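Local structure of Glyco_hydro_cc domain-containing protein (Cryptococcus neoformans, 6UBC) at residues Thr263-Cys277 / Trp301-His315. The protein probably binds beta-1,3-glucan oligosaccharides, as a subgroup VII member of glycoside hydrolase family 128. Residues are numbered along the deposited sequence; the frame is centred on the assembly and turned at random.
Sequences TTAPQYIIGFEEPDC and WKDQGSILISPSMCH
Asp276, in the type I turn Glu274-Cys277, gathers the backbone N-H groups of Cys314 and His315 and the His315 ring on one carboxylate, its CG between backbone N and carbonyl carbon (chi1 57°). Asp276 OD1 takes Cys314 N on its syn side (2.9 Å), while Asp276 OD2 accepts His315 N (3.1 Å) and His315 ND1 (2.7 Å), the latter from above the carboxylate plane yet within the imidazole plane. A disulfide joins the segments covalently (Cys277 SG to Cys314 SG, 2.1 Å). Ser312 N gives to Phe272 O; Ser312 OG accepts from Glu274 N (3.0 Å) and shares a water with Gly271 O. Upstream, Ile269 N gives to Ile307 O and Ile269 O takes Ile309 N, with Ile307 N to Gln267 O before and Gly271 N to Ile309 O, bent at 135°, after. Pro266 O is satisfied by Ser306 OG (2.7 Å) and a water; Pro266 CD lies over the Trp301 six-membered ring (CH-pi). Tyr268 OH bonds Ser196 O, the Glu274 carboxylate Ser282 and His342. Helix 287-298 links strands 268-270 and 307-309 in a beta-alpha-beta crossover, consistent with this family's (beta/alpha)8 barrel; strand 237-241 continues the sheet beyond 268-270, and helix 324-331 packs on Pro275, Pro311 and Met313.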
ATOM      1  N   THR A 263     -12.589 -16.609  -7.759  1.00 44.03           N
ATOM      2  CA  THR A 263     -13.983 -17.125  -7.716  1.00 48.28           C
ATOM      3  C   THR A 263     -14.538 -16.825  -6.331  1.00 47.42           C
ATOM      4  O   THR A 263     -15.704 -17.040  -6.092  1.00 49.28           O
ATOM      5  CB  THR A 263     -14.040 -18.613  -8.119  1.00 47.86           C
ATOM      6  OG1 THR A 263     -13.163 -19.411  -7.314  1.00 48.31           O
ATOM      7  CG2 THR A 263     -13.705 -18.812  -9.586  1.00 51.32           C
ATOM      8  N   THR A 264     -13.728 -16.286  -5.452  1.00 44.17           N
ATOM      9  CA  THR A 264     -14.162 -15.987  -4.080  1.00 43.26           C
ATOM     10  C   THR A 264     -13.896 -14.497  -3.800  1.00 41.86           C
ATOM     11  O   THR A 264     -12.811 -13.989  -4.121  1.00 41.38           O
ATOM     12  CB  THR A 264     -13.484 -17.049  -3.207  1.00 48.87           C
ATOM     13  OG1 THR A 264     -14.310 -17.068  -2.058  1.00 54.18           O
ATOM     14  CG2 THR A 264     -12.044 -16.746  -2.857  1.00 47.00           C
ATOM     15  N   ALA A 265     -14.880 -13.785  -3.294  1.00 39.18           N
ATOM     16  CA  ALA A 265     -14.842 -12.324  -3.217  1.00 38.15           C
ATOM     17  C   ALA A 265     -13.765 -11.890  -2.213  1.00 37.31           C
ATOM     18  O   ALA A 265     -13.808 -12.206  -1.024  1.00 34.42           O
ATOM     19  CB  ALA A 265     -16.193 -11.796  -2.866  1.00 39.22           C
ATOM     20  N   PRO A 266     -12.767 -11.095  -2.632  1.00 32.00           N
ATOM     21  CA  PRO A 266     -11.849 -10.507  -1.659  1.00 29.12           C
ATOM     22  C   PRO A 266     -12.566  -9.679  -0.582  1.00 30.30           C
ATOM     23  O   PRO A 266     -13.621  -9.085  -0.884  1.00 31.02           O
ATOM     24  CB  PRO A 266     -11.061  -9.552  -2.568  1.00 31.60           C
ATOM     25  CG  PRO A 266     -11.043 -10.230  -3.857  1.00 30.68           C
ATOM     26  CD  PRO A 266     -12.474 -10.723  -4.012  1.00 31.01           C
ATOM     27  N   GLN A 267     -12.029  -9.622   0.630  1.00 28.53           N
ATOM     28  CA  GLN A 267     -12.401  -8.545   1.596  1.00 29.87           C
ATOM     29  C   GLN A 267     -11.858  -7.186   1.140  1.00 29.18           C
ATOM     30  O   GLN A 267     -12.612  -6.224   1.198  1.00 26.55           O
ATOM     31  CB  GLN A 267     -11.922  -8.814   3.011  1.00 31.74           C
ATOM     32  CG  GLN A 267     -12.760  -9.850   3.787  1.00 37.89           C
ATOM     33  CD  GLN A 267     -12.396  -9.750   5.251  1.00 44.77           C
ATOM     34  OE1 GLN A 267     -13.154  -9.214   6.052  1.00 48.97           O
ATOM     35  NE2 GLN A 267     -11.152 -10.096   5.578  1.00 48.58           N
ATOM     36  N   TYR A 268     -10.639  -7.139   0.593  1.00 29.24           N
ATOM     37  CA  TYR A 268      -9.933  -5.900   0.181  1.00 24.81           C
ATOM     38  C   TYR A 268      -9.219  -6.119  -1.155  1.00 25.98           C
ATOM     39  O   TYR A 268      -8.576  -7.170  -1.353  1.00 26.31           O
ATOM     40  CB  TYR A 268      -8.840  -5.553   1.206  1.00 26.48           C
ATOM     41  CG  TYR A 268      -9.326  -5.478   2.629  1.00 25.61           C
ATOM     42  CD1 TYR A 268      -9.895  -4.315   3.133  1.00 26.77           C
ATOM     43  CD2 TYR A 268      -9.373  -6.605   3.427  1.00 27.27           C
ATOM     44  CE1 TYR A 268     -10.410  -4.261   4.428  1.00 26.48           C
ATOM     45  CE2 TYR A 268      -9.855  -6.551   4.727  1.00 28.56           C
ATOM     46  CZ  TYR A 268     -10.396  -5.381   5.226  1.00 27.95           C
ATOM     47  OH  TYR A 268     -10.913  -5.375   6.511  1.00 28.22           O
ATOM     48  N   ILE A 269      -9.251  -5.104  -2.027  1.00 23.47           N
ATOM     49  CA  ILE A 269      -8.489  -5.145  -3.301  1.00 23.75           C
ATOM     50  C   ILE A 269      -7.662  -3.883  -3.395  1.00 24.23           C
ATOM     51  O   ILE A 269      -8.281  -2.782  -3.385  1.00 23.13           O
ATOM     52  CB  ILE A 269      -9.413  -5.252  -4.486  1.00 26.13           C
ATOM     53  CG1 ILE A 269     -10.251  -6.529  -4.455  1.00 25.87           C
ATOM     54  CG2 ILE A 269      -8.570  -5.201  -5.736  1.00 25.61           C
ATOM     55  CD1 ILE A 269     -11.475  -6.458  -5.336  1.00 25.63           C
ATOM     56  N   ILE A 270      -6.339  -4.030  -3.412  1.00 22.58           N
ATOM     57  CA  ILE A 270      -5.440  -2.897  -3.766  1.00 22.93           C
ATOM     58  C   ILE A 270      -5.294  -2.807  -5.291  1.00 23.24           C
ATOM     59  O   ILE A 270      -5.039  -3.820  -5.967  1.00 23.12           O
ATOM     60  CB  ILE A 270      -4.108  -3.060  -3.056  1.00 22.03           C
ATOM     61  CG1 ILE A 270      -4.308  -3.007  -1.548  1.00 22.15           C
ATOM     62  CG2 ILE A 270      -3.085  -2.034  -3.618  1.00 22.34           C
ATOM     63  CD1 ILE A 270      -3.042  -3.339  -0.764  1.00 22.38           C
ATOM     64  N   GLY A 271      -5.419  -1.597  -5.830  1.00 23.97           N
ATOM     65  CA  GLY A 271      -5.250  -1.270  -7.239  1.00 22.98           C
ATOM     66  C   GLY A 271      -3.784  -1.159  -7.643  1.00 22.95           C
ATOM     67  O   GLY A 271      -2.857  -1.450  -6.847  1.00 22.09           O
ATOM     68  N   PHE A 272      -3.583  -0.689  -8.857  1.00 21.23           N
ATOM     69  CA  PHE A 272      -2.307  -0.850  -9.573  1.00 21.39           C
ATOM     70  C   PHE A 272      -1.163  -0.205  -8.799  1.00 21.64           C
ATOM     71  O   PHE A 272      -1.304   0.883  -8.216  1.00 22.94           O
ATOM     72  CB  PHE A 272      -2.391  -0.246 -10.966  1.00 22.16           C
ATOM     73  CG  PHE A 272      -3.691  -0.580 -11.652  1.00 20.27           C
ATOM     74  CD1 PHE A 272      -4.010  -1.882 -11.929  1.00 22.06           C
ATOM     75  CD2 PHE A 272      -4.613   0.410 -11.963  1.00 21.90           C
ATOM     76  CE1 PHE A 272      -5.209  -2.207 -12.556  1.00 22.16           C
ATOM     77  CE2 PHE A 272      -5.797   0.107 -12.617  1.00 21.54           C
ATOM     78  CZ  PHE A 272      -6.088  -1.211 -12.925  1.00 23.48           C
ATOM     79  N   GLU A 273      -0.039  -0.896  -8.875  1.00 21.21           N
ATOM     80  CA  GLU A 273       1.217  -0.417  -8.296  1.00 20.90           C
ATOM     81  C   GLU A 273       1.818   0.699  -9.143  1.00 22.32           C
ATOM     82  O   GLU A 273       2.354   0.385 -10.203  1.00 23.13           O
ATOM     83  CB  GLU A 273       2.230  -1.568  -8.257  1.00 22.65           C
ATOM     84  CG  GLU A 273       3.535  -1.181  -7.609  1.00 22.42           C
ATOM     85  CD  GLU A 273       3.554  -1.220  -6.100  1.00 23.72           C
ATOM     86  OE1 GLU A 273       2.547  -1.688  -5.482  1.00 23.04           O
ATOM     87  OE2 GLU A 273       4.633  -0.776  -5.564  1.00 25.58           O
ATOM     88  N   GLU A 274       1.787   1.959  -8.704  1.00 22.16           N
ATOM     89  CA  GLU A 274       2.554   3.035  -9.359  1.00 21.78           C
ATOM     90  C   GLU A 274       2.375   2.994 -10.874  1.00 22.75           C
ATOM     91  O   GLU A 274       3.344   3.002 -11.666  1.00 24.86           O
ATOM     92  CB  GLU A 274       3.976   2.816  -8.869  1.00 25.10           C
ATOM     93  CG  GLU A 274       4.126   3.144  -7.401  1.00 25.45           C
ATOM     94  CD  GLU A 274       5.519   2.963  -6.812  1.00 26.77           C
ATOM     95  OE1 GLU A 274       6.445   2.654  -7.652  1.00 30.09           O
ATOM     96  OE2 GLU A 274       5.697   3.193  -5.546  1.00 26.11           O
ATOM     97  N   PRO A 275       1.127   3.048 -11.399  1.00 22.80           N
ATOM     98  CA  PRO A 275       0.934   3.123 -12.831  1.00 24.13           C
ATOM     99  C   PRO A 275       1.528   4.406 -13.435  1.00 23.92           C
ATOM    100  O   PRO A 275       1.724   4.455 -14.696  1.00 25.76           O
ATOM    101  CB  PRO A 275      -0.597   3.000 -13.008  1.00 23.37           C
ATOM    102  CG  PRO A 275      -1.130   3.566 -11.686  1.00 23.36           C
ATOM    103  CD  PRO A 275      -0.130   3.064 -10.652  1.00 24.06           C
ATOM    104  N   ASP A 276       1.758   5.423 -12.608  1.00 24.99           N
ATOM    105  CA  ASP A 276       2.286   6.741 -13.034  1.00 25.70           C
ATOM    106  C   ASP A 276       3.804   6.683 -13.219  1.00 28.85           C
ATOM    107  O   ASP A 276       4.371   7.714 -13.653  1.00 31.26           O
ATOM    108  CB  ASP A 276       1.867   7.841 -12.057  1.00 26.05           C
ATOM    109  CG  ASP A 276       2.273   7.622 -10.634  1.00 25.54           C
ATOM    110  OD1 ASP A 276       2.300   6.422 -10.196  1.00 24.47           O
ATOM    111  OD2 ASP A 276       2.562   8.643  -9.952  1.00 25.34           O
ATOM    112  N   CYS A 277       4.451   5.578 -12.921  1.00 31.22           N
ATOM    113  CA  CYS A 277       5.918   5.412 -13.105  1.00 34.18           C
ATOM    114  C   CYS A 277       6.203   4.312 -14.120  1.00 36.97           C
ATOM    115  O   CYS A 277       5.463   3.310 -14.165  1.00 31.36           O
ATOM    116  CB  CYS A 277       6.621   5.077 -11.801  1.00 37.19           C
ATOM    117  SG  CYS A 277       7.208   6.578 -10.957  1.00 49.09           S
ATOM    118  N   TRP A 301     -16.184  -6.454  -8.136  1.00 28.43           N
ATOM    119  CA  TRP A 301     -16.136  -7.094  -6.805  1.00 29.65           C
ATOM    120  C   TRP A 301     -16.819  -6.223  -5.761  1.00 28.90           C
ATOM    121  O   TRP A 301     -17.225  -6.764  -4.706  1.00 31.31           O
ATOM    122  CB  TRP A 301     -14.701  -7.421  -6.422  1.00 29.79           C
ATOM    123  CG  TRP A 301     -14.143  -8.562  -7.209  1.00 29.62           C
ATOM    124  CD1 TRP A 301     -13.138  -8.522  -8.130  1.00 31.73           C
ATOM    125  CD2 TRP A 301     -14.543  -9.931  -7.110  1.00 31.55           C
ATOM    126  NE1 TRP A 301     -12.910  -9.769  -8.638  1.00 32.71           N
ATOM    127  CE2 TRP A 301     -13.734 -10.658  -8.011  1.00 34.37           C
ATOM    128  CE3 TRP A 301     -15.516 -10.605  -6.363  1.00 35.00           C
ATOM    129  CZ2 TRP A 301     -13.899 -12.021  -8.216  1.00 35.28           C
ATOM    130  CZ3 TRP A 301     -15.649 -11.962  -6.519  1.00 34.52           C
ATOM    131  CH2 TRP A 301     -14.832 -12.656  -7.416  1.00 36.87           C
ATOM    132  N   LYS A 302     -16.945  -4.927  -5.987  1.00 30.87           N
ATOM    133  CA  LYS A 302     -17.576  -4.043  -4.991  1.00 37.02           C
ATOM    134  C   LYS A 302     -18.999  -4.584  -4.682  1.00 38.52           C
ATOM    135  O   LYS A 302     -19.384  -4.585  -3.494  1.00 36.75           O
ATOM    136  CB  LYS A 302     -17.643  -2.632  -5.552  1.00 42.43           C
ATOM    137  CG  LYS A 302     -18.454  -1.675  -4.704  1.00 47.38           C
ATOM    138  CD  LYS A 302     -17.664  -0.579  -4.082  1.00 48.98           C
ATOM    139  CE  LYS A 302     -18.567   0.505  -3.528  1.00 54.60           C
ATOM    140  NZ  LYS A 302     -18.145   0.958  -2.178  1.00 55.96           N
ATOM    141  N   ASP A 303     -19.681  -5.125  -5.705  1.00 39.58           N
ATOM    142  CA  ASP A 303     -21.048  -5.712  -5.631  1.00 45.07           C
ATOM    143  C   ASP A 303     -21.066  -6.916  -4.688  1.00 41.61           C
ATOM    144  O   ASP A 303     -22.098  -7.266  -4.179  1.00 42.08           O
ATOM    145  CB  ASP A 303     -21.499  -6.164  -7.027  1.00 50.52           C
ATOM    146  CG  ASP A 303     -21.777  -4.987  -7.969  1.00 54.25           C
ATOM    147  OD1 ASP A 303     -22.108  -3.838  -7.438  1.00 53.77           O
ATOM    148  OD2 ASP A 303     -21.678  -5.213  -9.220  1.00 59.03           O
ATOM    149  N   GLN A 304     -19.939  -7.556  -4.504  1.00 36.55           N
ATOM    150  CA  GLN A 304     -19.829  -8.733  -3.647  1.00 37.57           C
ATOM    151  C   GLN A 304     -19.270  -8.308  -2.296  1.00 37.51           C
ATOM    152  O   GLN A 304     -18.946  -9.186  -1.546  1.00 38.68           O
ATOM    153  CB  GLN A 304     -18.989  -9.772  -4.380  1.00 39.75           C
ATOM    154  CG  GLN A 304     -19.329  -9.838  -5.867  1.00 44.84           C
ATOM    155  CD  GLN A 304     -20.639 -10.555  -6.062  1.00 50.54           C
ATOM    156  OE1 GLN A 304     -20.862 -11.588  -5.450  1.00 51.01           O
ATOM    157  NE2 GLN A 304     -21.530  -9.995  -6.869  1.00 54.87           N
ATOM    158  N   GLY A 305     -19.149  -7.024  -1.990  1.00 33.89           N
ATOM    159  CA  GLY A 305     -18.677  -6.660  -0.655  1.00 34.84           C
ATOM    160  C   GLY A 305     -17.205  -6.250  -0.599  1.00 33.31           C
ATOM    161  O   GLY A 305     -16.767  -5.820   0.505  1.00 30.09           O
ATOM    162  N   SER A 306     -16.458  -6.323  -1.699  1.00 30.79           N
ATOM    163  CA  SER A 306     -14.992  -6.033  -1.658  1.00 28.20           C
ATOM    164  C   SER A 306     -14.814  -4.538  -1.393  1.00 28.45           C
ATOM    165  O   SER A 306     -15.574  -3.721  -1.985  1.00 28.92           O
ATOM    166  CB  SER A 306     -14.303  -6.469  -2.911  1.00 28.07           C
ATOM    167  OG  SER A 306     -14.465  -7.863  -3.085  1.00 29.86           O
ATOM    168  N   ILE A 307     -13.906  -4.191  -0.485  1.00 27.42           N
ATOM    169  CA  ILE A 307     -13.458  -2.790  -0.290  1.00 26.73           C
ATOM    170  C   ILE A 307     -12.403  -2.454  -1.370  1.00 28.58           C
ATOM    171  O   ILE A 307     -11.401  -3.232  -1.485  1.00 25.61           O
ATOM    172  CB  ILE A 307     -12.930  -2.585   1.135  1.00 27.81           C
ATOM    173  CG1 ILE A 307     -14.042  -2.663   2.174  1.00 29.89           C
ATOM    174  CG2 ILE A 307     -12.216  -1.277   1.266  1.00 28.66           C
ATOM    175  CD1 ILE A 307     -13.537  -2.948   3.557  1.00 30.19           C
ATOM    176  N   LEU A 308     -12.595  -1.354  -2.118  1.00 25.62           N
ATOM    177  CA  LEU A 308     -11.706  -0.977  -3.240  1.00 26.38           C
ATOM    178  C   LEU A 308     -10.708   0.089  -2.797  1.00 26.14           C
ATOM    179  O   LEU A 308     -11.085   1.162  -2.318  1.00 24.77           O
ATOM    180  CB  LEU A 308     -12.482  -0.471  -4.417  1.00 27.31           C
ATOM    181  CG  LEU A 308     -13.546  -1.438  -4.926  1.00 29.16           C
ATOM    182  CD1 LEU A 308     -14.050  -0.914  -6.245  1.00 29.27           C
ATOM    183  CD2 LEU A 308     -12.991  -2.850  -5.064  1.00 30.79           C
ATOM    184  N   ILE A 309      -9.430  -0.251  -2.931  1.00 23.50           N
ATOM    185  CA  ILE A 309      -8.318   0.662  -2.614  1.00 23.36           C
ATOM    186  C   ILE A 309      -7.725   1.138  -3.951  1.00 22.97           C
ATOM    187  O   ILE A 309      -7.443   0.336  -4.816  1.00 22.46           O
ATOM    188  CB  ILE A 309      -7.327  -0.046  -1.702  1.00 23.03           C
ATOM    189  CG1 ILE A 309      -8.029  -0.379  -0.377  1.00 24.58           C
ATOM    190  CG2 ILE A 309      -6.069   0.753  -1.482  1.00 23.99           C
ATOM    191  CD1 ILE A 309      -7.941  -1.851  -0.024  1.00 25.49           C
ATOM    192  N   SER A 310      -7.487   2.425  -4.082  1.00 22.69           N
ATOM    193  CA  SER A 310      -7.126   3.077  -5.372  1.00 21.22           C
ATOM    194  C   SER A 310      -5.750   2.579  -5.811  1.00 20.26           C
ATOM    195  O   SER A 310      -4.985   2.007  -5.018  1.00 22.25           O
ATOM    196  CB  SER A 310      -7.122   4.577  -5.229  1.00 23.02           C
ATOM    197  OG  SER A 310      -5.952   5.082  -4.630  1.00 20.83           O
ATOM    198  N   PRO A 311      -5.370   2.839  -7.088  1.00 21.83           N
ATOM    199  CA  PRO A 311      -3.961   2.728  -7.456  1.00 22.02           C
ATOM    200  C   PRO A 311      -3.093   3.663  -6.606  1.00 22.97           C
ATOM    201  O   PRO A 311      -3.566   4.677  -6.090  1.00 22.93           O
ATOM    202  CB  PRO A 311      -3.886   3.173  -8.938  1.00 20.80           C
ATOM    203  CG  PRO A 311      -5.346   3.033  -9.420  1.00 23.76           C
ATOM    204  CD  PRO A 311      -6.177   3.414  -8.189  1.00 23.26           C
ATOM    205  N   SER A 312      -1.820   3.307  -6.481  1.00 21.73           N
ATOM    206  CA  SER A 312      -0.808   4.097  -5.762  1.00 20.52           C
ATOM    207  C   SER A 312      -0.048   5.001  -6.730  1.00 21.24           C
ATOM    208  O   SER A 312       0.510   4.479  -7.675  1.00 20.39           O
ATOM    209  CB  SER A 312       0.175   3.183  -5.045  1.00 20.68           C
ATOM    210  OG  SER A 312       0.634   2.123  -5.898  1.00 20.96           O
ATOM    211  N   MET A 313       0.135   6.266  -6.359  1.00 21.32           N
ATOM    212  CA  MET A 313       0.973   7.203  -7.155  1.00 22.05           C
ATOM    213  C   MET A 313       2.439   7.189  -6.668  1.00 22.23           C
ATOM    214  O   MET A 313       2.750   7.595  -5.519  1.00 23.99           O
ATOM    215  CB  MET A 313       0.426   8.626  -7.118  1.00 24.26           C
ATOM    216  CG  MET A 313      -0.968   8.738  -7.717  1.00 24.36           C
ATOM    217  SD  MET A 313      -1.183   8.218  -9.440  1.00 23.50           S
ATOM    218  CE  MET A 313      -1.670   6.501  -9.218  1.00 24.43           C
ATOM    219  N   CYS A 314       3.350   6.927  -7.585  1.00 24.53           N
ATOM    220  CA  CYS A 314       4.798   7.049  -7.244  1.00 25.63           C
ATOM    221  C   CYS A 314       5.129   8.521  -7.028  1.00 24.31           C
ATOM    222  O   CYS A 314       6.064   8.762  -6.287  1.00 25.36           O
ATOM    223  CB  CYS A 314       5.710   6.428  -8.298  1.00 30.94           C
ATOM    224  SG  CYS A 314       5.622   7.326  -9.855  1.00 38.89           S
ATOM    225  N   HIS A 315       4.391   9.452  -7.639  1.00 23.28           N
ATOM    226  CA  HIS A 315       4.719  10.911  -7.607  1.00 23.65           C
ATOM    227  C   HIS A 315       4.285  11.536  -6.277  1.00 23.12           C
ATOM    228  O   HIS A 315       4.535  12.724  -6.111  1.00 23.60           O
ATOM    229  CB  HIS A 315       4.210  11.647  -8.816  1.00 24.41           C
ATOM    230  CG  HIS A 315       4.929  11.318 -10.074  1.00 29.67           C
ATOM    231  ND1 HIS A 315       4.510  10.306 -10.928  1.00 27.47           N
ATOM    232  CD2 HIS A 315       6.063  11.871 -10.617  1.00 32.61           C
ATOM    233  CE1 HIS A 315       5.369  10.250 -11.957  1.00 31.89           C
ATOM    234  NE2 HIS A 315       6.288  11.238 -11.833  1.00 32.43           N
TER
HETATM  235  O   HOH W   1     -16.312  -9.718   0.411  1.00 45.32           O
HETATM  236  O   HOH W   2     -15.052  -6.571   2.588  1.00 38.41           O
HETATM  237  O   HOH W   3      -0.724  -0.148  -5.122  1.00 22.48           O